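Local coordinates for protein alginate lyase (Aplysia kurodai, PDB 5GMT) that cleaves the polysaccharide alginate by an eliminative reaction, with specificity for its polymannuronate regions, at residues A[138-143]-A[150-155]; A[199-204]-A[230-235]. One frame throughout, in Å; residues are numbered along the deposited sequence.

Interaction 1: residues A[138-143]-A[150-155]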
ATOM      1  N   SER A 138       2.332   7.502   5.361  1.00  5.92           N
ATOM      2  CA  SER A 138       1.835   6.547   4.377  1.00  4.77           C
ATOM      3  C   SER A 138       2.427   5.182   4.643  1.00  7.49           C
ATOM      4  O   SER A 138       3.590   5.067   5.042  1.00  6.42           O
ATOM      5  CB  SER A 138       2.137   7.012   2.947  1.00  7.50           C
ATOM      6  OG  SER A 138       3.523   7.009   2.662  1.00  7.68           O
ATOM      7  N   LEU A 139       1.615   4.151   4.420  1.00  5.99           N
ATOM      8  CA  LEU A 139       1.981   2.801   4.802  1.00  5.86           C
ATOM      9  C   LEU A 139       1.720   1.821   3.668  1.00  9.09           C
ATOM     10  O   LEU A 139       1.073   0.791   3.859  1.00  8.14           O
ATOM     11  CB  LEU A 139       1.214   2.379   6.061  1.00  6.19           C
ATOM     12  CG  LEU A 139       1.435   3.285   7.285  1.00  7.74           C
ATOM     13  CD1 LEU A 139       0.395   3.024   8.392  1.00  6.20           C
ATOM     14  CD2 LEU A 139       2.870   3.162   7.829  1.00  6.07           C
ATOM     15  N   ARG A 140       2.212   2.157   2.484  1.00  6.11           N
ATOM     16  CA  ARG A 140       2.236   1.205   1.371  1.00  3.34           C
ATOM     17  C   ARG A 140       3.054  -0.048   1.701  1.00  5.53           C
ATOM     18  O   ARG A 140       3.837  -0.071   2.650  1.00  5.82           O
ATOM     19  CB  ARG A 140       2.811   1.867   0.122  1.00  6.00           C
ATOM     20  CG  ARG A 140       1.956   2.993  -0.417  1.00  5.45           C
ATOM     21  CD  ARG A 140       2.677   3.685  -1.545  1.00  9.30           C
ATOM     22  NE  ARG A 140       3.803   4.491  -1.066  1.00  5.95           N
ATOM     23  CZ  ARG A 140       4.583   5.235  -1.839  1.00  7.98           C
ATOM     24  NH1 ARG A 140       4.369   5.305  -3.154  1.00  7.94           N
ATOM     25  NH2 ARG A 140       5.584   5.918  -1.289  1.00  7.75           N
ATOM     26  N   LEU A 141       2.835  -1.099   0.919  1.00  4.85           N
ATOM     27  CA  LEU A 141       3.709  -2.266   0.950  1.00  7.28           C
ATOM     28  C   LEU A 141       4.680  -2.137  -0.210  1.00  6.77           C
ATOM     29  O   LEU A 141       4.462  -1.341  -1.130  1.00  5.15           O
ATOM     30  CB  LEU A 141       2.903  -3.569   0.862  1.00  7.23           C
ATOM     31  CG  LEU A 141       2.306  -4.174   2.141  1.00  7.42           C
ATOM     32  CD1 LEU A 141       1.363  -3.198   2.811  1.00 11.48           C
ATOM     33  CD2 LEU A 141       1.566  -5.478   1.813  1.00  7.26           C
ATOM     34  N   MET A 142       5.772  -2.887  -0.164  1.00  8.41           N
ATOM     35  CA  MET A 142       6.642  -2.993  -1.325  1.00  5.64           C
ATOM     36  C   MET A 142       7.000  -4.443  -1.539  1.00  8.41           C
ATOM     37  O   MET A 142       6.995  -5.221  -0.587  1.00  7.74           O
ATOM     38  CB  MET A 142       7.920  -2.161  -1.162  1.00  8.72           C
ATOM     39  CG  MET A 142       7.797  -0.717  -1.633  1.00  7.31           C
ATOM     40  SD  MET A 142       9.403   0.099  -1.832  1.00  7.19           S
ATOM     41  CE  MET A 142      10.123  -0.847  -3.169  1.00  8.10           C
ATOM     42  N   TRP A 143       7.276  -4.817  -2.784  1.00  7.69           N
ATOM     43  CA  TRP A 143       8.022  -6.047  -3.012  1.00  8.24           C
ATOM     44  C   TRP A 143       9.466  -5.651  -3.235  1.00 10.86           C
ATOM     45  O   TRP A 143       9.787  -4.473  -3.444  1.00  7.60           O
ATOM     46  CB  TRP A 143       7.474  -6.870  -4.192  1.00  6.56           C
ATOM     47  CG  TRP A 143       7.742  -6.310  -5.568  1.00  7.61           C
ATOM     48  CD1 TRP A 143       8.879  -6.466  -6.324  1.00  7.33           C
ATOM     49  CD2 TRP A 143       6.841  -5.531  -6.361  1.00  9.47           C
ATOM     50  NE1 TRP A 143       8.741  -5.812  -7.527  1.00  8.05           N
ATOM     51  CE2 TRP A 143       7.495  -5.238  -7.579  1.00  8.55           C
ATOM     52  CE3 TRP A 143       5.542  -5.049  -6.158  1.00  8.49           C
ATOM     53  CZ2 TRP A 143       6.897  -4.479  -8.585  1.00 10.55           C
ATOM     54  CZ3 TRP A 143       4.946  -4.301  -7.166  1.00 10.24           C
ATOM     55  CH2 TRP A 143       5.627  -4.020  -8.362  1.00  9.45           C
ATOM     56  N   GLU A 150       7.651  -6.112   2.232  1.00  8.27           N
ATOM     57  CA  GLU A 150       7.928  -5.253   3.374  1.00  8.15           C
ATOM     58  C   GLU A 150       6.808  -4.250   3.552  1.00  5.76           C
ATOM     59  O   GLU A 150       6.027  -4.005   2.626  1.00  8.02           O
ATOM     60  CB  GLU A 150       9.258  -4.513   3.183  1.00  6.41           C
ATOM     61  CG  GLU A 150       9.159  -3.376   2.174  1.00  6.13           C
ATOM     62  CD  GLU A 150      10.504  -2.718   1.871  1.00  8.64           C
ATOM     63  OE1 GLU A 150      11.528  -3.427   1.796  1.00  7.99           O
ATOM     64  OE2 GLU A 150      10.542  -1.487   1.714  1.00  8.95           O
ATOM     65  N   LEU A 151       6.739  -3.677   4.748  1.00  7.85           N
ATOM     66  CA  LEU A 151       6.012  -2.431   4.983  1.00  9.01           C
ATOM     67  C   LEU A 151       6.933  -1.288   4.562  1.00  7.23           C
ATOM     68  O   LEU A 151       8.083  -1.266   4.955  1.00  8.21           O
ATOM     69  CB  LEU A 151       5.609  -2.296   6.456  1.00  6.04           C
ATOM     70  CG  LEU A 151       5.159  -0.913   6.934  1.00  9.99           C
ATOM     71  CD1 LEU A 151       3.927  -0.488   6.172  1.00  6.82           C
ATOM     72  CD2 LEU A 151       4.880  -0.894   8.435  1.00  8.93           C
ATOM     73  N   TYR A 152       6.443  -0.358   3.743  1.00  7.48           N
ATOM     74  CA  TYR A 152       7.274   0.732   3.243  1.00  5.49           C
ATOM     75  C   TYR A 152       6.693   2.039   3.737  1.00  7.51           C
ATOM     76  O   TYR A 152       5.778   2.595   3.120  1.00  7.15           O
ATOM     77  CB  TYR A 152       7.346   0.710   1.726  1.00  8.35           C
ATOM     78  CG  TYR A 152       8.267   1.744   1.127  1.00  5.87           C
ATOM     79  CD1 TYR A 152       9.626   1.742   1.417  1.00 10.64           C
ATOM     80  CD2 TYR A 152       7.780   2.706   0.244  1.00  6.16           C
ATOM     81  CE1 TYR A 152      10.481   2.686   0.856  1.00  8.41           C
ATOM     82  CE2 TYR A 152       8.633   3.655  -0.333  1.00  6.75           C
ATOM     83  CZ  TYR A 152       9.980   3.634  -0.017  1.00 10.63           C
ATOM     84  OH  TYR A 152      10.835   4.565  -0.574  1.00 13.33           O
ATOM     85  N   ALA A 153       7.231   2.514   4.856  1.00  6.43           N
ATOM     86  CA  ALA A 153       6.562   3.535   5.651  1.00  7.30           C
ATOM     87  C   ALA A 153       7.181   4.924   5.519  1.00  7.90           C
ATOM     88  O   ALA A 153       8.387   5.101   5.702  1.00  8.48           O
ATOM     89  CB  ALA A 153       6.556   3.111   7.118  1.00  7.37           C
ATOM     90  N   TYR A 154       6.337   5.894   5.185  1.00  8.48           N
ATOM     91  CA  TYR A 154       6.658   7.302   5.378  1.00  8.25           C
ATOM     92  C   TYR A 154       6.043   7.722   6.705  1.00  7.57           C
ATOM     93  O   TYR A 154       4.829   7.848   6.823  1.00  6.54           O
ATOM     94  CB  TYR A 154       6.124   8.158   4.225  1.00  9.02           C
ATOM     95  CG  TYR A 154       7.011   8.147   3.006  1.00  8.50           C
ATOM     96  CD1 TYR A 154       7.225   6.972   2.288  1.00 11.08           C
ATOM     97  CD2 TYR A 154       7.636   9.307   2.573  1.00 10.32           C
ATOM     98  CE1 TYR A 154       8.047   6.951   1.175  1.00  8.97           C
ATOM     99  CE2 TYR A 154       8.461   9.298   1.453  1.00 13.94           C
ATOM    100  CZ  TYR A 154       8.657   8.126   0.760  1.00 10.60           C
ATOM    101  OH  TYR A 154       9.475   8.103  -0.350  1.00 15.99           O
ATOM    102  N   ILE A 155       6.884   7.913   7.715  1.00  7.20           N
ATOM    103  CA  ILE A 155       6.416   8.234   9.055  1.00  7.30           C
ATOM    104  C   ILE A 155       7.317   9.341   9.614  1.00  7.23           C
ATOM    105  O   ILE A 155       8.379   9.595   9.071  1.00 10.97           O
ATOM    106  CB  ILE A 155       6.434   6.978   9.964  1.00 10.07           C
ATOM    107  CG1 ILE A 155       7.761   6.240   9.805  1.00  7.96           C
ATOM    108  CG2 ILE A 155       5.294   6.049   9.592  1.00  8.63           C
ATOM    109  CD1 ILE A 155       7.873   4.940  10.654  1.00 10.02           C
TER
HETATM  110  O   HOH W   1       4.277   4.527   1.816  1.00  6.59           O
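With CG of Tyr152 anti to the backbone N (chi1 -176°) and SD of Met142 anti to its CA (chi2 -165°), the two side chains rise side by side from neighbouring strands, and the sulfur comes to rest over the phenol ring. SD stands 3.5 Å from the ring centroid of Tyr152 and 10° off the ring normal, a Met-aromatic contact over the face. A slender, polarisable thioether suits this place. On the same face of the sheet Arg140 bends at chi3, so that its NH2 meets Tyr154 CE1 at 3.6 Å, near the guanidinium plane, and lies at the edge of the Tyr152 ring. The Tyr152 hydroxyl bonds to Gly176 N, and Arg140 NH1 to Ser245 OG. A leucine in place of Tyr152 would remove the ring and its hydroxyl, and would probably leave the Met142 sulfur less firmly placed and weaken the tie to Gly176.

Ser138 N to Tyr154 O and Tyr154 N to Ser138 O are both hydrogen bonds of 2.9 Å; Met142 and Glu150 form a second hydrogen-bonded pair. Between them Tyr152 N reaches Arg140 O at 2.8 Å, but the return path from Arg140 N to Tyr152 O runs through a water. This water donates to Tyr152 O and to Ser138 OG, which also hydrogen-bonds to Cys127 O, and accepts from Arg140 N and NE, so four bonds fix it. On the other face, Leu139 CD2 packs on Ala153 CB at 3.8 Å, while Leu139, Leu141 and Leu151 lean on strands 191-199 and 208-216 of the facing sheet. Two consecutive antiparallel strands joined by a short loop make a beta hairpin, its apolar face packed on the second sheet as expected of the concanavalin-clan jelly roll.

Interaction 2: residues A[199-204]-A[230-235]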
ATOM      1  N   HIS A 199      -2.909   0.587  13.688  1.00  4.12           N
ATOM      2  CA  HIS A 199      -3.396   1.352  14.833  1.00  6.89           C
ATOM      3  C   HIS A 199      -2.415   2.489  15.057  1.00  7.56           C
ATOM      4  O   HIS A 199      -1.247   2.250  15.369  1.00  5.48           O
ATOM      5  CB  HIS A 199      -3.523   0.471  16.087  1.00  7.51           C
ATOM      6  CG  HIS A 199      -4.588  -0.575  15.977  1.00  9.52           C
ATOM      7  ND1 HIS A 199      -5.624  -0.678  16.879  1.00  9.75           N
ATOM      8  CD2 HIS A 199      -4.797  -1.541  15.050  1.00 10.01           C
ATOM      9  CE1 HIS A 199      -6.421  -1.667  16.517  1.00 11.08           C
ATOM     10  NE2 HIS A 199      -5.938  -2.213  15.415  1.00  9.39           N
ATOM     11  N   ILE A 200      -2.869   3.727  14.879  1.00  6.71           N
ATOM     12  CA  ILE A 200      -1.932   4.833  14.952  1.00  8.20           C
ATOM     13  C   ILE A 200      -1.641   5.121  16.413  1.00  7.85           C
ATOM     14  O   ILE A 200      -2.390   4.710  17.300  1.00 10.81           O
ATOM     15  CB  ILE A 200      -2.446   6.103  14.218  1.00  8.22           C
ATOM     16  CG1 ILE A 200      -3.762   6.611  14.808  1.00  8.75           C
ATOM     17  CG2 ILE A 200      -2.611   5.829  12.727  1.00 10.96           C
ATOM     18  CD1 ILE A 200      -4.293   7.843  14.041  1.00 10.91           C
ATOM     19  N   ASN A 201      -0.525   5.791  16.662  1.00  8.67           N
ATOM     20  CA  ASN A 201      -0.063   6.026  18.025  1.00  8.09           C
ATOM     21  C   ASN A 201      -0.907   7.002  18.823  1.00 10.76           C
ATOM     22  O   ASN A 201      -1.565   7.892  18.275  1.00  9.54           O
ATOM     23  CB  ASN A 201       1.373   6.540  18.000  1.00  6.81           C
ATOM     24  CG  ASN A 201       1.498   7.860  17.253  1.00  8.55           C
ATOM     25  OD1 ASN A 201       1.321   7.907  16.034  1.00  8.55           O
ATOM     26  ND2 ASN A 201       1.810   8.945  17.986  1.00  9.25           N
ATOM     27  N   THR A 202      -0.873   6.823  20.135  1.00  9.17           N
ATOM     28  CA  THR A 202      -1.244   7.896  21.050  1.00  9.09           C
ATOM     29  C   THR A 202      -0.295   9.054  20.806  1.00  8.26           C
ATOM     30  O   THR A 202       0.915   8.848  20.727  1.00  9.02           O
ATOM     31  CB  THR A 202      -1.128   7.449  22.503  1.00  9.45           C
ATOM     32  OG1 THR A 202      -1.813   6.198  22.663  1.00  9.83           O
ATOM     33  CG2 THR A 202      -1.727   8.501  23.441  1.00  8.52           C
ATOM     34  N   VAL A 203      -0.826  10.263  20.665  1.00 13.14           N
ATOM     35  CA  VAL A 203       0.044  11.416  20.497  1.00 11.57           C
ATOM     36  C   VAL A 203       0.925  11.517  21.734  1.00 10.93           C
ATOM     37  O   VAL A 203       0.445  11.390  22.858  1.00 16.69           O
ATOM     38  CB  VAL A 203      -0.774  12.710  20.251  1.00 15.28           C
ATOM     39  CG1 VAL A 203       0.127  13.937  20.240  1.00 12.76           C
ATOM     40  CG2 VAL A 203      -1.507  12.590  18.935  1.00 13.72           C
ATOM     41  N   GLY A 204       2.225  11.676  21.519  1.00 10.84           N
ATOM     42  CA  GLY A 204       3.180  11.739  22.605  1.00 11.94           C
ATOM     43  C   GLY A 204       3.839  10.401  22.858  1.00 14.41           C
ATOM     44  O   GLY A 204       4.761  10.301  23.660  1.00 14.24           O
ATOM     45  N   ARG A 230       5.567   5.558  15.597  1.00  6.15           N
ATOM     46  CA  ARG A 230       4.905   6.850  15.650  1.00  5.58           C
ATOM     47  C   ARG A 230       4.448   7.229  14.241  1.00  6.88           C
ATOM     48  O   ARG A 230       5.268   7.261  13.315  1.00  8.96           O
ATOM     49  CB  ARG A 230       5.854   7.917  16.211  1.00  8.17           C
ATOM     50  CG  ARG A 230       5.326   9.316  16.050  1.00 10.67           C
ATOM     51  CD  ARG A 230       6.130  10.299  16.858  1.00 20.56           C
ATOM     52  NE  ARG A 230       5.838  10.185  18.278  1.00 19.72           N
ATOM     53  CZ  ARG A 230       6.759  10.075  19.232  1.00 18.29           C
ATOM     54  NH1 ARG A 230       8.044  10.067  18.929  1.00 22.89           N
ATOM     55  NH2 ARG A 230       6.387   9.987  20.499  1.00 16.23           N
ATOM     56  N   MET A 231       3.148   7.479  14.074  1.00  7.23           N
ATOM     57  CA  MET A 231       2.601   7.903  12.788  1.00  8.36           C
ATOM     58  C   MET A 231       2.271   9.390  12.784  1.00  7.62           C
ATOM     59  O   MET A 231       2.261  10.035  11.735  1.00  5.80           O
ATOM     60  CB  MET A 231       1.337   7.113  12.436  1.00  8.56           C
ATOM     61  CG  MET A 231       1.572   5.650  12.099  1.00 10.36           C
ATOM     62  SD  MET A 231       1.756   4.669  13.596  1.00  8.44           S
ATOM     63  CE  MET A 231       1.301   3.039  12.965  1.00  9.36           C
ATOM     64  N   ARG A 232       1.978   9.932  13.961  1.00 10.16           N
ATOM     65  CA  ARG A 232       1.512  11.312  14.034  1.00  8.55           C
ATOM     66  C   ARG A 232       2.042  12.016  15.286  1.00 11.82           C
ATOM     67  O   ARG A 232       2.358  11.368  16.289  1.00  8.05           O
ATOM     68  CB  ARG A 232      -0.011  11.343  14.017  1.00  8.78           C
ATOM     69  CG  ARG A 232      -0.608  10.519  15.140  1.00  9.56           C
ATOM     70  CD  ARG A 232      -2.112  10.666  15.254  1.00  9.50           C
ATOM     71  NE  ARG A 232      -2.609   9.935  16.415  1.00  8.65           N
ATOM     72  CZ  ARG A 232      -3.824  10.080  16.926  1.00 11.24           C
ATOM     73  NH1 ARG A 232      -4.680  10.940  16.388  1.00  9.61           N
ATOM     74  NH2 ARG A 232      -4.176   9.374  17.994  1.00 10.48           N
ATOM     75  N   ASN A 233       2.141  13.341  15.217  1.00 11.44           N
ATOM     76  CA  ASN A 233       2.560  14.129  16.383  1.00 12.34           C
ATOM     77  C   ASN A 233       1.478  15.068  16.864  1.00 15.93           C
ATOM     78  O   ASN A 233       1.673  15.817  17.822  1.00 14.24           O
ATOM     79  CB  ASN A 233       3.829  14.929  16.082  1.00 11.30           C
ATOM     80  CG  ASN A 233       5.072  14.069  16.117  1.00 14.55           C
ATOM     81  OD1 ASN A 233       5.443  13.537  17.168  1.00 19.13           O
ATOM     82  ND2 ASN A 233       5.726  13.928  14.973  1.00 13.42           N
ATOM     83  N   THR A 234       0.327  15.022  16.211  1.00 12.55           N
ATOM     84  CA  THR A 234      -0.771  15.871  16.603  1.00 14.91           C
ATOM     85  C   THR A 234      -2.072  15.091  16.511  1.00 12.82           C
ATOM     86  O   THR A 234      -2.202  14.171  15.708  1.00 13.52           O
ATOM     87  CB  THR A 234      -0.835  17.152  15.734  1.00 13.06           C
ATOM     88  OG1 THR A 234      -1.870  18.011  16.217  1.00 15.43           O
ATOM     89  CG2 THR A 234      -1.091  16.817  14.273  1.00 11.18           C
ATOM     90  N   ASN A 235      -3.034  15.459  17.346  1.00 16.92           N
ATOM     91  CA  ASN A 235      -4.259  14.691  17.466  1.00 15.01           C
ATOM     92  C   ASN A 235      -5.247  14.901  16.337  1.00 13.01           C
ATOM     93  O   ASN A 235      -6.261  14.230  16.285  1.00 13.25           O
ATOM     94  CB  ASN A 235      -4.945  15.011  18.794  1.00 15.27           C
ATOM     95  CG  ASN A 235      -4.371  14.218  19.936  1.00 24.33           C
ATOM     96  OD1 ASN A 235      -4.591  13.010  20.031  1.00 19.04           O
ATOM     97  ND2 ASN A 235      -3.616  14.886  20.808  1.00 26.51           N
TER
HETATM   98  O   HOH W   2      -3.449  10.789  21.227  1.00 14.57           O
HETATM   99  O   HOH W   3       4.401  13.103  19.678  1.00 21.01           O
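CB of Arg232 carries CG in the crowded position between the backbone N and the carbonyl carbon (chi1 57°), and the chain then runs extended to NE. CG passes 3.4 Å from Asn201 OD1, and CD lies against Ile200 CD1. NE donates to the main-chain Asn201 O at 3.0 Å, nearly along the C=O axis, and NH2 donates to this same oxygen, which lies in the guanidinium plane. The flat group is sandwiched: Ile200 CD1 is 3.5 Å above one face and Val203 CG2 lies over the opposite one, both methyls offset toward the rim, so branched aliphatic residues suit both places. NH1 makes a hydrogen bond to His237 O.

Both segments are irregular loops at one end of the beta sandwich, one following strand 191-199 and the other leading into strand 238-247, and side chains supply much of the bonding that a sheet would take from backbones. An asparagine fits because its amide can both accept and donate. Asn201 OD1 takes Met231 N at 2.7 Å, from above the amide plane, and Arg232 N on a lone pair, while ND2 gives a nearly straight bond to Arg232 O at 3.0 Å. Farther out, a water accepts from Val203 N and donates to Asn235 OD1.

In the fold
Coming from the N terminus, the chain lays down strands of both sheets before strand 136-143, which turns back through a short loop into strand 149-154; interaction 1 closes this hairpin. The chain then passes through the rest of that sheet's edge before strand 191-199 of the facing sheet, whose end opens interaction 2. This second contact closes a longer excursion holding strands 208-216 and 222-229, just before the chain returns as strand 238-247 to the hairpin's sheet. The centres of interactions 1 and 2, in series and neither nested nor crossed, lie about 17 Å apart. They meet where Ile155 CB packs 3.6 Å from Arg230 O, while Ile200 and Met231 touch Phe137.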